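Local coordinates for protein beta-N-acetylhexosaminidase (Thermotoga neapolitana, PDB 5BZA) that probably hydrolyses terminal non-reducing N-acetyl-D-hexosamine residues of N-acetyl-beta-D-hexosaminides, at residues V32-G37 with L46-F51; L39-L44 with A374-K379; Y367-E372 with T450-V455; R424-I429 with Q460-R465. One frame throughout, in Å; residues are numbered along the deposited sequence.

Contact 1: residues V32-G37 with L46-F51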
# COMPACT_ATOMS: atom_id res chain seq x y z
N VAL B 32 14.15 2.00 -15.44
CA VAL B 32 14.43 2.20 -14.03
C VAL B 32 13.72 1.08 -13.28
O VAL B 32 12.50 0.89 -13.39
CB VAL B 32 13.91 3.62 -13.53
CG1 VAL B 32 13.91 3.72 -11.98
CG2 VAL B 32 14.72 4.76 -14.12
N LEU B 33 14.50 0.31 -12.55
CA LEU B 33 13.99 -0.74 -11.67
C LEU B 33 14.25 -0.24 -10.28
O LEU B 33 15.41 0.16 -9.96
CB LEU B 33 14.69 -2.09 -11.90
CG LEU B 33 14.54 -3.18 -10.82
CD1 LEU B 33 13.06 -3.52 -10.59
CD2 LEU B 33 15.32 -4.48 -11.22
N ILE B 34 13.20 -0.23 -9.46
CA ILE B 34 13.30 0.34 -8.14
C ILE B 34 13.35 -0.80 -7.15
O ILE B 34 12.45 -1.65 -7.10
CB ILE B 34 12.10 1.30 -7.83
CG1 ILE B 34 11.96 2.36 -8.93
CG2 ILE B 34 12.27 1.93 -6.45
CD1 ILE B 34 10.79 3.30 -8.68
N TYR B 35 14.44 -0.83 -6.39
CA TYR B 35 14.68 -1.90 -5.43
C TYR B 35 14.19 -1.54 -4.00
O TYR B 35 13.87 -0.39 -3.71
CB TYR B 35 16.16 -2.22 -5.45
CG TYR B 35 16.62 -3.15 -6.59
CD1 TYR B 35 15.92 -4.29 -6.90
CD2 TYR B 35 17.80 -2.88 -7.31
CE1 TYR B 35 16.36 -5.16 -7.93
CE2 TYR B 35 18.25 -3.73 -8.34
CZ TYR B 35 17.52 -4.87 -8.65
OH TYR B 35 17.95 -5.73 -9.66
N PRO B 36 14.10 -2.54 -3.11
CA PRO B 36 13.71 -2.22 -1.73
C PRO B 36 14.55 -1.14 -1.00
O PRO B 36 14.03 -0.44 -0.12
CB PRO B 36 13.86 -3.57 -1.03
CG PRO B 36 13.56 -4.56 -2.10
CD PRO B 36 14.18 -4.00 -3.33
N GLY B 37 15.81 -0.96 -1.39
CA GLY B 37 16.64 0.08 -0.80
C GLY B 37 15.96 1.45 -0.92
O GLY B 37 16.19 2.35 -0.09
N LEU B 46 9.10 8.43 -3.12
CA LEU B 46 8.33 9.56 -3.64
C LEU B 46 9.21 10.64 -4.28
O LEU B 46 8.87 11.17 -5.37
CB LEU B 46 7.49 10.20 -2.51
CG LEU B 46 6.43 9.29 -1.91
CD1 LEU B 46 5.71 9.97 -0.73
CD2 LEU B 46 5.44 8.89 -2.99
N ASP B 47 10.34 10.95 -3.63
CA ASP B 47 11.23 11.94 -4.21
C ASP B 47 11.82 11.43 -5.54
O ASP B 47 11.97 12.21 -6.50
CB ASP B 47 12.36 12.31 -3.23
CG ASP B 47 13.15 13.56 -3.69
OD1 ASP B 47 12.54 14.47 -4.33
OD2 ASP B 47 14.37 13.65 -3.43
N PHE B 48 12.16 10.14 -5.61
CA PHE B 48 12.63 9.50 -6.88
C PHE B 48 11.54 9.61 -7.97
O PHE B 48 11.82 10.07 -9.08
CB PHE B 48 13.01 8.03 -6.62
CG PHE B 48 13.86 7.37 -7.69
CD1 PHE B 48 14.38 8.09 -8.76
CD2 PHE B 48 14.19 6.02 -7.58
CE1 PHE B 48 15.20 7.48 -9.71
CE2 PHE B 48 15.00 5.39 -8.50
CZ PHE B 48 15.51 6.12 -9.58
N MET B 49 10.30 9.21 -7.67
CA MET B 49 9.22 9.35 -8.66
C MET B 49 9.08 10.81 -9.16
O MET B 49 8.87 11.06 -10.36
CB MET B 49 7.89 8.87 -8.08
CG MET B 49 7.85 7.40 -7.85
SD MET B 49 8.20 6.32 -9.29
CE MET B 49 6.88 6.76 -10.40
N ASN B 50 9.20 11.76 -8.24
CA ASN B 50 9.15 13.18 -8.62
C ASN B 50 10.33 13.55 -9.56
O ASN B 50 10.17 14.23 -10.57
CB ASN B 50 9.15 14.06 -7.35
CG ASN B 50 8.82 15.49 -7.63
OD1 ASN B 50 7.88 15.78 -8.38
ND2 ASN B 50 9.54 16.41 -7.01
N PHE B 51 11.54 13.14 -9.19
CA PHE B 51 12.68 13.28 -10.08
C PHE B 51 12.42 12.65 -11.47
O PHE B 51 12.74 13.27 -12.51
CB PHE B 51 13.93 12.68 -9.43
CG PHE B 51 15.13 12.73 -10.31
CD1 PHE B 51 15.90 13.88 -10.39
CD2 PHE B 51 15.49 11.62 -11.08
CE1 PHE B 51 17.00 13.93 -11.22
CE2 PHE B 51 16.60 11.65 -11.92
CZ PHE B 51 17.36 12.81 -11.99
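Phe48 reaches from helix 42-54 to the outer side of strand 31-34 and sets the far end of its ring against Val32 and Ile34. Val32 CG1 comes from the opposite direction and lies 3.8 Å from Phe48 CZ and 4.0 Å from Phe48 CE2. The ring is fixed in this direction by its first torsion, which places CG opposite the backbone N (chi1 -163°). Ile34 CG1 lies along the same flank of the ring, 4.3 Å from Phe48 CE2; both aliphatic groups approach obliquely. The extended Ile34 chain (chi2 179°) carries CD1 to one side of the ring, 4.0 Å from Met49 SD. The bend of Met49 at chi2 brings SD toward Ile34; a second bend, at chi3, sets only the terminal methyl CE. Leu33, between the two contacting strand residues, turns its CB the other way and touches Phe112.

Over residues 32-34 and 46-51, strand and helix run nearly antiparallel (170°), the axes of these short pieces 11.6 Å apart at closest. This is the second beta-alpha unit of the TIM barrel of family 3 glycosidases: strand 31-34 is followed by the short helix 36-39, and helix 42-54 then returns on the outside of the barrel. Further aromatic residues complete the setting of Phe48, which stacks on Phe16 and meets Phe13 edge-to-face, with Ile24 of helix 18-27 beside it.

All four contacting side chains are buried and offer one another carbon and sulfur. The strand and helix are therefore held here by dispersion and exclusion of water, with position set by shape rather than by directional polar bonds.

Contact 2: residues L39-L44 with A374-K379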
# COMPACT_ATOMS: atom_id res chain seq x y z
N LEU B 39 12.39 1.56 -2.03
CA LEU B 39 10.98 1.35 -1.70
C LEU B 39 10.74 1.31 -0.20
O LEU B 39 9.68 1.74 0.27
CB LEU B 39 10.48 0.08 -2.33
CG LEU B 39 10.54 0.16 -3.87
CD1 LEU B 39 10.46 -1.23 -4.48
CD2 LEU B 39 9.40 1.00 -4.40
N SER B 40 11.71 0.83 0.57
CA SER B 40 11.47 0.76 2.02
C SER B 40 11.57 2.13 2.68
O SER B 40 11.27 2.27 3.85
CB SER B 40 12.45 -0.20 2.69
OG SER B 40 13.79 0.25 2.51
N LYS B 41 12.07 3.13 1.95
CA LYS B 41 12.10 4.49 2.46
C LYS B 41 11.16 5.35 1.61
O LYS B 41 11.52 5.89 0.56
CB LYS B 41 13.53 5.04 2.46
CG LYS B 41 14.59 4.21 3.32
CD LYS B 41 15.96 4.89 3.16
CE LYS B 41 17.07 4.20 3.92
NZ LYS B 41 16.55 3.47 5.11
N GLU B 42 9.91 5.41 2.06
CA GLU B 42 8.88 6.05 1.25
C GLU B 42 9.25 7.47 0.84
O GLU B 42 9.00 7.85 -0.30
CB GLU B 42 7.54 6.04 1.96
CG GLU B 42 6.40 6.55 1.08
CD GLU B 42 5.07 6.32 1.71
OE1 GLU B 42 4.82 6.92 2.79
OE2 GLU B 42 4.27 5.53 1.15
N TYR B 43 9.87 8.25 1.73
CA TYR B 43 10.29 9.59 1.33
C TYR B 43 11.23 9.48 0.12
O TYR B 43 11.13 10.28 -0.83
CB TYR B 43 10.96 10.35 2.48
CG TYR B 43 12.12 9.64 3.15
CD1 TYR B 43 11.90 8.78 4.22
CD2 TYR B 43 13.44 9.86 2.73
CE1 TYR B 43 12.94 8.14 4.84
CE2 TYR B 43 14.49 9.21 3.34
CZ TYR B 43 14.24 8.35 4.40
OH TYR B 43 15.31 7.69 5.02
N LEU B 44 12.12 8.47 0.13
CA LEU B 44 13.01 8.29 -1.02
C LEU B 44 12.25 7.90 -2.27
O LEU B 44 12.45 8.50 -3.33
CB LEU B 44 14.07 7.22 -0.76
CG LEU B 44 15.47 7.56 -0.26
CD1 LEU B 44 16.39 6.43 -0.74
CD2 LEU B 44 15.97 8.91 -0.77
N ALA B 374 17.64 12.90 8.86
CA ALA B 374 18.62 13.94 9.13
C ALA B 374 19.99 13.42 8.80
O ALA B 374 20.81 14.13 8.22
CB ALA B 374 18.54 14.42 10.57
N LYS B 375 20.24 12.16 9.16
CA LYS B 375 21.54 11.54 8.87
C LYS B 375 21.97 11.50 7.39
O LYS B 375 23.19 11.50 7.11
CB LYS B 375 21.57 10.13 9.44
CG LYS B 375 21.80 10.14 10.94
CD LYS B 375 21.59 8.79 11.57
CE LYS B 375 21.86 8.86 13.07
NZ LYS B 375 21.27 7.71 13.81
N ARG B 376 21.03 11.51 6.43
CA ARG B 376 21.38 11.59 4.98
C ARG B 376 22.03 12.92 4.58
O ARG B 376 22.78 13.01 3.60
CB ARG B 376 20.14 11.40 4.11
CG ARG B 376 19.43 10.09 4.33
CD ARG B 376 18.39 9.83 3.23
NE ARG B 376 18.97 9.71 1.89
CZ ARG B 376 19.34 8.56 1.32
NH1 ARG B 376 19.19 7.40 1.95
NH2 ARG B 376 19.85 8.57 0.10
N PHE B 377 21.73 13.95 5.37
CA PHE B 377 22.04 15.35 5.03
C PHE B 377 23.07 16.00 5.95
O PHE B 377 23.77 16.93 5.56
CB PHE B 377 20.75 16.18 5.06
CG PHE B 377 19.73 15.76 4.02
CD1 PHE B 377 19.79 16.26 2.72
CD2 PHE B 377 18.71 14.89 4.36
CE1 PHE B 377 18.84 15.87 1.76
CE2 PHE B 377 17.77 14.51 3.39
CZ PHE B 377 17.84 15.00 2.10
N PHE B 378 23.14 15.53 7.20
CA PHE B 378 23.99 16.18 8.19
C PHE B 378 24.76 15.18 8.99
O PHE B 378 24.24 14.12 9.31
CB PHE B 378 23.13 17.09 9.18
CG PHE B 378 22.38 18.18 8.48
CD1 PHE B 378 23.01 19.36 8.19
CD2 PHE B 378 21.10 17.98 8.00
CE1 PHE B 378 22.37 20.35 7.49
CE2 PHE B 378 20.46 18.96 7.28
CZ PHE B 378 21.10 20.14 7.03
N LYS B 379 25.99 15.54 9.36
CA LYS B 379 26.66 14.76 10.40
C LYS B 379 25.88 14.98 11.70
O LYS B 379 25.50 16.12 12.06
CB LYS B 379 28.12 15.16 10.57
CG LYS B 379 28.83 15.48 9.30
CD LYS B 379 30.30 15.77 9.57
CE LYS B 379 30.48 17.27 9.54
NZ LYS B 379 31.87 17.70 9.84
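Ala374 O accepts from both Phe377 N (3.0 Å) and Phe378 N (2.9 Å), closing the turn from which Arg376 reaches to Tyr43 and Leu44. The Arg376 chain bends at chi3 (62°), which lays the guanidinium over Leu44: Leu44 CD2 sits on one face, toward its rim, 4.0 Å from Arg376 CZ. Leu44 CD1 is 4.0 Å from Arg376 NH1. Farther back, Arg376 CD meets Tyr43 at the ring's edge, near its plane, 4.0 Å from Tyr43 CE2, the guanidinium and ring planes being 66° apart. Lys41 CB covers part of one Tyr43 face, and Lys41 CD borders the guanidinium.

The like charges Lys41 NZ and Arg376 NH1 stay 5.7 Å apart; Arg376 NH2 forms a salt bridge with Asp15, and Lys41 NZ a long, weak ion pair with Glu372. Were Arg376 replaced by alanine, Asp15 would probably lose its salt-bridge mate and the Leu44 methyls the flat group over them.

The contact bridges two domains. The start of helix 42-54, on the TIM barrel, meets the end region of helix 364-377 of the C-terminal domain; helix 452-463 adjoins both, with Pro452 against Tyr43 and Phe459 against Ala374, and strand 347-352 lies behind Ala374 and Phe378.

Contact 3: residues Y367-E372 with T450-V455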
# COMPACT_ATOMS: atom_id res chain seq x y z
N TYR B 367 8.20 11.10 14.22
CA TYR B 367 9.25 11.61 15.11
C TYR B 367 10.38 10.62 15.14
O TYR B 367 11.54 11.00 15.03
CB TYR B 367 8.74 11.85 16.54
CG TYR B 367 7.60 12.83 16.62
CD1 TYR B 367 7.45 13.82 15.67
CD2 TYR B 367 6.71 12.80 17.69
CE1 TYR B 367 6.42 14.73 15.73
CE2 TYR B 367 5.66 13.72 17.78
CZ TYR B 367 5.52 14.68 16.79
OH TYR B 367 4.49 15.60 16.85
N ASP B 368 10.03 9.35 15.33
CA ASP B 368 11.04 8.29 15.29
C ASP B 368 11.86 8.29 14.00
O ASP B 368 13.04 7.95 14.01
CB ASP B 368 10.39 6.90 15.40
CG ASP B 368 9.91 6.59 16.80
OD1 ASP B 368 10.26 7.35 17.72
OD2 ASP B 368 9.20 5.58 16.99
N LEU B 369 11.26 8.70 12.90
CA LEU B 369 11.96 8.63 11.62
C LEU B 369 12.86 9.84 11.34
O LEU B 369 13.77 9.77 10.50
CB LEU B 369 10.94 8.41 10.50
CG LEU B 369 10.65 6.90 10.36
CD1 LEU B 369 9.51 6.59 9.40
CD2 LEU B 369 11.93 6.13 9.95
N ILE B 370 12.64 10.95 12.05
CA ILE B 370 13.45 12.17 11.84
C ILE B 370 15.00 11.97 11.87
O ILE B 370 15.74 12.58 11.05
CB ILE B 370 13.04 13.28 12.89
CG1 ILE B 370 11.60 13.72 12.63
CG2 ILE B 370 14.01 14.48 12.87
CD1 ILE B 370 11.07 14.90 13.54
N PRO B 371 15.52 11.19 12.83
CA PRO B 371 16.98 10.96 12.85
C PRO B 371 17.53 10.29 11.57
O PRO B 371 18.57 10.73 11.06
CB PRO B 371 17.17 10.04 14.06
CG PRO B 371 16.01 10.40 14.95
CD PRO B 371 14.87 10.63 14.02
N GLU B 372 16.87 9.25 11.09
CA GLU B 372 17.29 8.57 9.86
C GLU B 372 17.43 9.60 8.74
O GLU B 372 18.48 9.70 8.10
CB GLU B 372 16.29 7.46 9.48
CG GLU B 372 16.61 6.68 8.20
CD GLU B 372 15.45 5.80 7.73
OE1 GLU B 372 15.06 4.86 8.48
OE2 GLU B 372 14.88 6.07 6.63
N THR B 450 4.52 16.69 9.97
CA THR B 450 5.47 15.85 10.66
C THR B 450 6.04 14.74 9.73
O THR B 450 6.86 13.94 10.15
CB THR B 450 4.83 15.22 11.90
OG1 THR B 450 3.64 14.53 11.50
CG2 THR B 450 4.44 16.31 12.94
N LYS B 451 5.56 14.67 8.49
CA LYS B 451 5.93 13.56 7.61
C LYS B 451 7.38 13.52 7.17
O LYS B 451 8.00 14.57 6.88
CB LYS B 451 5.07 13.53 6.34
CG LYS B 451 3.65 13.24 6.57
CD LYS B 451 3.46 12.08 7.52
CE LYS B 451 2.02 11.72 7.53
NZ LYS B 451 1.62 10.82 8.63
N PRO B 452 7.94 12.29 7.09
CA PRO B 452 9.31 12.08 6.62
C PRO B 452 9.59 12.82 5.33
O PRO B 452 10.61 13.50 5.26
CB PRO B 452 9.39 10.56 6.41
CG PRO B 452 8.49 10.00 7.46
CD PRO B 452 7.34 11.05 7.62
N ILE B 453 8.69 12.75 4.35
CA ILE B 453 8.99 13.41 3.11
C ILE B 453 9.15 14.92 3.33
O ILE B 453 10.00 15.55 2.69
CB ILE B 453 7.92 13.15 2.01
CG1 ILE B 453 8.32 13.86 0.71
CG2 ILE B 453 6.53 13.64 2.43
CD1 ILE B 453 9.69 13.45 0.17
N SER B 454 8.38 15.49 4.28
CA SER B 454 8.44 16.93 4.59
C SER B 454 9.73 17.37 5.30
O SER B 454 10.32 18.41 5.00
CB SER B 454 7.24 17.34 5.46
OG SER B 454 6.09 17.47 4.67
N VAL B 455 10.12 16.59 6.30
CA VAL B 455 11.39 16.77 6.97
C VAL B 455 12.56 16.67 5.97
O VAL B 455 13.42 17.56 5.91
CB VAL B 455 11.51 15.73 8.08
CG1 VAL B 455 12.85 15.82 8.78
CG2 VAL B 455 10.36 15.91 9.04
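Thr450 begins the contact by setting its methyl against the Tyr367 ring, Thr450 CG2 lying 3.8 Å from Tyr367 CE1 and 4.0 Å from Tyr367 OH, in an oblique approach. The split of its side chain matters: chi1 (54°) places OG1 between N and the carbonyl carbon, where it hydrogen-bonds Asp366 OD2, and leaves the methyl for the tyrosine. Lys451, at the N-cap position of helix 452-463, turns its CB away from helix 364-377, and its NZ donates to Gly67 O of the second subunit. Lys451 O accepts from Val455 N (3.0 Å), with a weak bond from Ser454 N.

Helices 364-377 and 452-463 meet in the alpha/beta C-terminal domain, where 364-377 is the crossover helix of a beta-alpha-beta unit between the parallel strands 347-352 and 380-386. Tyr367 and Ile370 touch Val351 of the first of these strands.

Pro452 presents its ring carbon CG to Leu369 CD1 at 4.1 Å, on the partly exposed side of the interface. One turn on, the buried Val455 points its CB toward the partner helix and brings CG2 to 4.4 Å from CG1 of Ile370, the last residue before the kink, where Pro371 N and Glu372 N lack bonds to the turn before.

Contact 4: residues R424-I429 with Q460-R465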
# COMPACT_ATOMS: atom_id res chain seq x y z
N ARG B 424 23.04 29.19 16.98
CA ARG B 424 23.38 27.92 16.37
C ARG B 424 22.23 26.92 16.56
O ARG B 424 22.43 25.69 16.57
CB ARG B 424 24.71 27.43 16.93
CG ARG B 424 24.79 27.44 18.44
CD ARG B 424 26.20 27.17 18.95
NE ARG B 424 26.23 27.16 20.41
CZ ARG B 424 26.40 28.24 21.17
NH1 ARG B 424 26.59 29.42 20.60
NH2 ARG B 424 26.38 28.12 22.49
N THR B 425 21.01 27.46 16.68
CA THR B 425 19.85 26.59 16.80
C THR B 425 18.93 26.90 15.63
O THR B 425 18.75 28.05 15.26
CB THR B 425 19.09 26.77 18.11
OG1 THR B 425 19.95 26.43 19.19
CG2 THR B 425 17.85 25.86 18.14
N ILE B 426 18.42 25.84 15.01
CA ILE B 426 17.43 25.98 13.96
C ILE B 426 16.16 25.35 14.47
O ILE B 426 16.17 24.19 14.94
CB ILE B 426 17.88 25.33 12.64
CG1 ILE B 426 19.24 25.89 12.23
CG2 ILE B 426 16.87 25.62 11.53
CD1 ILE B 426 19.72 25.42 10.88
N TYR B 427 15.08 26.13 14.39
CA TYR B 427 13.78 25.69 14.86
C TYR B 427 12.99 25.14 13.70
O TYR B 427 12.72 25.85 12.71
CB TYR B 427 13.01 26.84 15.54
CG TYR B 427 13.68 27.26 16.81
CD1 TYR B 427 13.43 26.56 17.99
CD2 TYR B 427 14.57 28.33 16.84
CE1 TYR B 427 14.06 26.89 19.15
CE2 TYR B 427 15.22 28.69 18.03
CZ TYR B 427 14.95 27.96 19.18
OH TYR B 427 15.56 28.29 20.37
N PHE B 428 12.62 23.87 13.81
CA PHE B 428 11.78 23.26 12.81
C PHE B 428 10.38 23.20 13.38
O PHE B 428 10.10 22.38 14.26
CB PHE B 428 12.28 21.84 12.42
CG PHE B 428 13.61 21.83 11.69
CD1 PHE B 428 14.80 22.00 12.39
CD2 PHE B 428 13.66 21.62 10.31
CE1 PHE B 428 16.04 21.98 11.71
CE2 PHE B 428 14.90 21.61 9.63
CZ PHE B 428 16.08 21.79 10.33
N ILE B 429 9.50 24.07 12.90
CA ILE B 429 8.14 24.04 13.42
C ILE B 429 7.30 23.12 12.57
O ILE B 429 6.94 23.43 11.45
CB ILE B 429 7.49 25.46 13.51
CG1 ILE B 429 8.03 26.19 14.76
CG2 ILE B 429 6.00 25.32 13.82
CD1 ILE B 429 9.16 27.15 14.53
N GLN B 460 16.58 19.48 2.55
CA GLN B 460 17.00 19.86 1.19
C GLN B 460 16.98 21.36 0.97
O GLN B 460 17.92 21.95 0.40
CB GLN B 460 16.09 19.20 0.14
CG GLN B 460 16.47 17.77 -0.23
CD GLN B 460 15.72 17.28 -1.46
OE1 GLN B 460 14.60 17.71 -1.73
NE2 GLN B 460 16.35 16.36 -2.22
N HIS B 461 15.91 21.98 1.47
CA HIS B 461 15.71 23.42 1.29
C HIS B 461 16.75 24.18 2.09
O HIS B 461 17.30 25.17 1.63
CB HIS B 461 14.30 23.82 1.70
CG HIS B 461 13.36 23.90 0.53
ND1 HIS B 461 13.32 24.99 -0.32
CD2 HIS B 461 12.45 23.03 0.06
CE1 HIS B 461 12.45 24.77 -1.28
NE2 HIS B 461 11.89 23.59 -1.07
N LEU B 462 17.00 23.67 3.28
CA LEU B 462 17.98 24.24 4.18
C LEU B 462 19.32 24.32 3.50
O LEU B 462 19.93 25.39 3.45
CB LEU B 462 18.08 23.40 5.44
CG LEU B 462 18.90 23.94 6.60
CD1 LEU B 462 18.34 25.31 6.98
CD2 LEU B 462 18.83 22.99 7.79
N LEU B 463 19.77 23.18 2.95
CA LEU B 463 21.05 23.14 2.23
C LEU B 463 20.97 23.81 0.86
O LEU B 463 21.98 24.28 0.34
CB LEU B 463 21.52 21.69 2.09
CG LEU B 463 21.89 21.07 3.44
CD1 LEU B 463 22.16 19.57 3.36
CD2 LEU B 463 23.11 21.79 4.00
N GLY B 464 19.77 23.93 0.31
CA GLY B 464 19.60 24.51 -1.01
C GLY B 464 19.17 25.97 -0.99
O GLY B 464 19.99 26.89 -0.86
N ARG B 465 17.87 26.18 -1.12
CA ARG B 465 17.33 27.50 -1.36
C ARG B 465 17.41 28.48 -0.14
O ARG B 465 17.60 29.68 -0.31
CB ARG B 465 15.87 27.34 -1.85
CG ARG B 465 14.93 28.37 -1.30
CD ARG B 465 13.47 28.03 -1.49
NE ARG B 465 12.62 29.03 -0.84
CZ ARG B 465 12.10 28.89 0.38
NH1 ARG B 465 12.35 27.78 1.07
NH2 ARG B 465 11.34 29.84 0.91
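Leu462 puts its two methyls against strand 425-429, joining the last helix of the chain, 452-463, to one face of the central sheet in the alpha/beta C-terminal domain. Leu462 CD2 is shared by two strand residues. It meets Ile426 tip to tip, 4.0 Å from Ile426 CD1, and sits at the edge of the Phe428 ring, near its plane, 3.9 Å from Phe428 CZ. Leu462 and Phe428 cross at about a right angle. The other methyl, Leu462 CD1, is 4.1 Å from Ile426 CD1. Leu462 reaches the strand because its CG lies opposite the backbone N (chi1 -171°), with CB already directed at the sheet.

In the next shell, Phe428 stacks on Phe403 and meets Phe401 at an intermediate angle; Ile426 also touches Phe401, and Met338 touches Leu462. The strand carrying these residues is itself fixed between parallel neighbours: Ile426 bonds through its backbone to Ile400 and Asp402 of strand 399-404, and Tyr427 to Ser443 and Val445 of strand 443-446.

Beyond Leu462 the helix gives way at Gly464, where a CB would come within 2.9 Å of Gln460 O, and Leu462 O takes a hydrogen bond from Ser467 OG.

Overall arrangement
Contact 1 lies near the spatial centre of the chain, within the TIM barrel; contacts 3 and 4 belong to the C-terminal domain, and contact 2 spans the two. Helix 42-54 serves contacts 1 and 2, helix 364-377 contacts 2 and 3, and helix 452-463 contacts 3 and 4, the centres of these pairs being about 13 Å, 9 Å and 14 Å apart. Contacts 1 and 4 are farthest apart, about 25 Å between centres, yet Asp47 of helix 42-54 packs on Gln460 of helix 452-463. Along the chain, contacts 1 and 2 interleave, as do 2 and 3, and 3 and 4. Shared helices and such direct touches together join the barrel to the C-terminal domain.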